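Local coordinates for type III Pentaketide Synthase (Neurospora crassa, PDB 3EUO), which probably acts as an acyltransferase of the chalcone and stilbene synthase family, a type III polyketide synthase that builds pentaketides, at residues A271-S276 with V371-L376. Numbering follows the deposited sequence.
Sequences ADLLSS and VEMCML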
loop_
_atom_site.group_PDB
_atom_site.type_symbol
_atom_site.label_atom_id
_atom_site.label_comp_id
_atom_site.label_asym_id
_atom_site.label_seq_id
_atom_site.Cartn_x
_atom_site.Cartn_y
_atom_site.Cartn_z
ATOM N N ALA A 271 -5.058 25.636 -11.014
ATOM C CA ALA A 271 -4.870 26.984 -10.454
ATOM C C ALA A 271 -4.051 26.952 -9.167
ATOM O O ALA A 271 -3.174 27.791 -8.953
ATOM C CB ALA A 271 -6.219 27.666 -10.210
ATOM N N ASP A 272 -4.338 25.973 -8.320
ATOM C CA ASP A 272 -3.606 25.792 -7.065
ATOM C C ASP A 272 -2.165 25.344 -7.289
ATOM O O ASP A 272 -1.247 25.844 -6.632
ATOM C CB ASP A 272 -4.352 24.813 -6.163
ATOM C CG ASP A 272 -5.556 25.449 -5.489
ATOM O OD1 ASP A 272 -5.625 26.700 -5.436
ATOM O OD2 ASP A 272 -6.429 24.701 -5.014
ATOM N N LEU A 273 -1.976 24.414 -8.223
ATOM C CA LEU A 273 -0.647 23.961 -8.625
ATOM C C LEU A 273 0.196 25.125 -9.132
ATOM O O LEU A 273 1.332 25.325 -8.692
ATOM C CB LEU A 273 -0.753 22.887 -9.716
ATOM C CG LEU A 273 0.554 22.360 -10.322
ATOM C CD1 LEU A 273 1.293 21.491 -9.324
ATOM C CD2 LEU A 273 0.290 21.590 -11.611
ATOM N N LEU A 274 -0.376 25.892 -10.053
ATOM C CA LEU A 274 0.352 26.976 -10.695
ATOM C C LEU A 274 0.677 28.108 -9.717
ATOM O O LEU A 274 1.790 28.629 -9.730
ATOM C CB LEU A 274 -0.426 27.498 -11.906
ATOM C CG LEU A 274 0.230 28.555 -12.796
ATOM C CD1 LEU A 274 1.506 28.030 -13.432
ATOM C CD2 LEU A 274 -0.748 28.986 -13.864
ATOM N N SER A 275 -0.275 28.470 -8.860
ATOM C CA SER A 275 -0.056 29.575 -7.916
ATOM C C SER A 275 1.022 29.263 -6.872
ATOM O O SER A 275 1.735 30.164 -6.430
ATOM C CB SER A 275 -1.359 30.017 -7.246
ATOM O OG SER A 275 -1.856 29.029 -6.369
ATOM N N SER A 276 1.154 27.988 -6.505
ATOM C CA SER A 276 2.181 27.563 -5.555
ATOM C C SER A 276 3.596 27.754 -6.100
ATOM O O SER A 276 4.539 27.949 -5.332
ATOM C CB SER A 276 1.966 26.107 -5.113
ATOM O OG SER A 276 2.232 25.186 -6.161
ATOM N N VAL A 371 -7.613 13.100 -7.246
ATOM C CA VAL A 371 -6.989 13.846 -8.331
ATOM C C VAL A 371 -5.524 14.090 -7.982
ATOM O O VAL A 371 -5.212 14.517 -6.866
ATOM C CB VAL A 371 -7.678 15.214 -8.544
ATOM C CG1 VAL A 371 -7.039 15.954 -9.719
ATOM C CG2 VAL A 371 -9.182 15.048 -8.754
ATOM N N GLU A 372 -4.636 13.825 -8.938
ATOM C CA GLU A 372 -3.209 14.052 -8.777
ATOM C C GLU A 372 -2.718 14.943 -9.911
ATOM O O GLU A 372 -3.036 14.696 -11.071
ATOM C CB GLU A 372 -2.435 12.726 -8.827
ATOM C CG GLU A 372 -2.779 11.727 -7.720
ATOM C CD GLU A 372 -2.155 12.051 -6.357
ATOM O OE1 GLU A 372 -1.216 12.870 -6.268
ATOM O OE2 GLU A 372 -2.602 11.459 -5.361
ATOM N N MET A 373 -1.969 15.985 -9.567
ATOM C CA MET A 373 -1.264 16.787 -10.571
ATOM C C MET A 373 0.176 16.996 -10.140
ATOM O O MET A 373 0.471 17.056 -8.948
ATOM C CB MET A 373 -1.921 18.158 -10.786
ATOM C CG MET A 373 -3.085 18.184 -11.740
ATOM S SD MET A 373 -3.527 19.859 -12.337
ATOM C CE MET A 373 -5.154 19.485 -12.962
ATOM N N CYS A 374 1.067 17.117 -11.119
ATOM C CA CYS A 374 2.446 17.493 -10.848
ATOM C C CYS A 374 2.938 18.476 -11.902
ATOM O O CYS A 374 2.419 18.516 -13.027
ATOM C CB CYS A 374 3.349 16.256 -10.789
ATOM S SG CYS A 374 3.534 15.369 -12.345
ATOM N N MET A 375 3.920 19.286 -11.521
ATOM C CA MET A 375 4.592 20.158 -12.470
ATOM C C MET A 375 6.024 19.679 -12.663
ATOM O O MET A 375 6.785 19.584 -11.698
ATOM C CB MET A 375 4.590 21.609 -11.980
ATOM C CG MET A 375 5.227 22.594 -12.973
ATOM S SD MET A 375 4.299 22.864 -14.504
ATOM C CE MET A 375 3.063 24.005 -13.887
ATOM N N LEU A 376 6.374 19.388 -13.914
ATOM C CA LEU A 376 7.722 18.976 -14.277
ATOM C C LEU A 376 8.375 20.036 -15.143
ATOM O O LEU A 376 7.703 20.704 -15.936
ATOM C CB LEU A 376 7.706 17.647 -15.036
ATOM C CG LEU A 376 7.011 16.465 -14.357
ATOM C CD1 LEU A 376 6.808 15.322 -15.340
ATOM C CD2 LEU A 376 7.807 16.000 -13.149
#
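Helix 258-277 lies with its last turns against strand 370-378, and here the segments 271-276 and 371-376 run the same way, their axes 32° from parallel and 9.1 Å apart at closest approach. The backbones come nearest at Leu273 and Met373, whose CA atoms are 7.5 Å apart. Leu273 carries most of the contact. With CG anti to the backbone N (chi1 176°), its isobutyl group reaches straight to the strand, and its two methyls part over the backbone between Met373 and Met375. Leu273 CD2 lies 4.2 Å from CB of Met373. The same methyl is 4.0 Å from the carbonyl O of Cys374. Leu273 CD1 sits 4.2 Å from CB of Met375. The two methionines alternate with Cys374, whose side chain leaves on the other face of the sheet. Met373 starts toward the helix, but its CG stands beside the backbone N (chi1 -84°) and the extended chain carries the terminal methyl CE away from Leu273; the side chain also touches Leu266 and Thr269, one or two turns earlier in the helix. Met375 instead bends beyond CB, folding CE back to within 4.3 Å of CD1 of Leu274, where Phe291 touches both residues. Val361 of the adjacent strand 359-366 extends the floor under Leu273 and Met375. On the helix, Ser276 OG donates to the carbonyl O of Leu273 at 2.7 Å, from above the carbonyl plane. This is helix-on-sheet packing in the C-terminal half of the thiolase-like fold. Methyls meet CB and CE carbons and lie over Met375 N and Cys374 O; both carboxylates stand outside the contact, Asp272 paired with Arg232 and Glu372 with Arg151, so the joint rests on apolar burial, 222 Å² in all, without polar bonds between the segments.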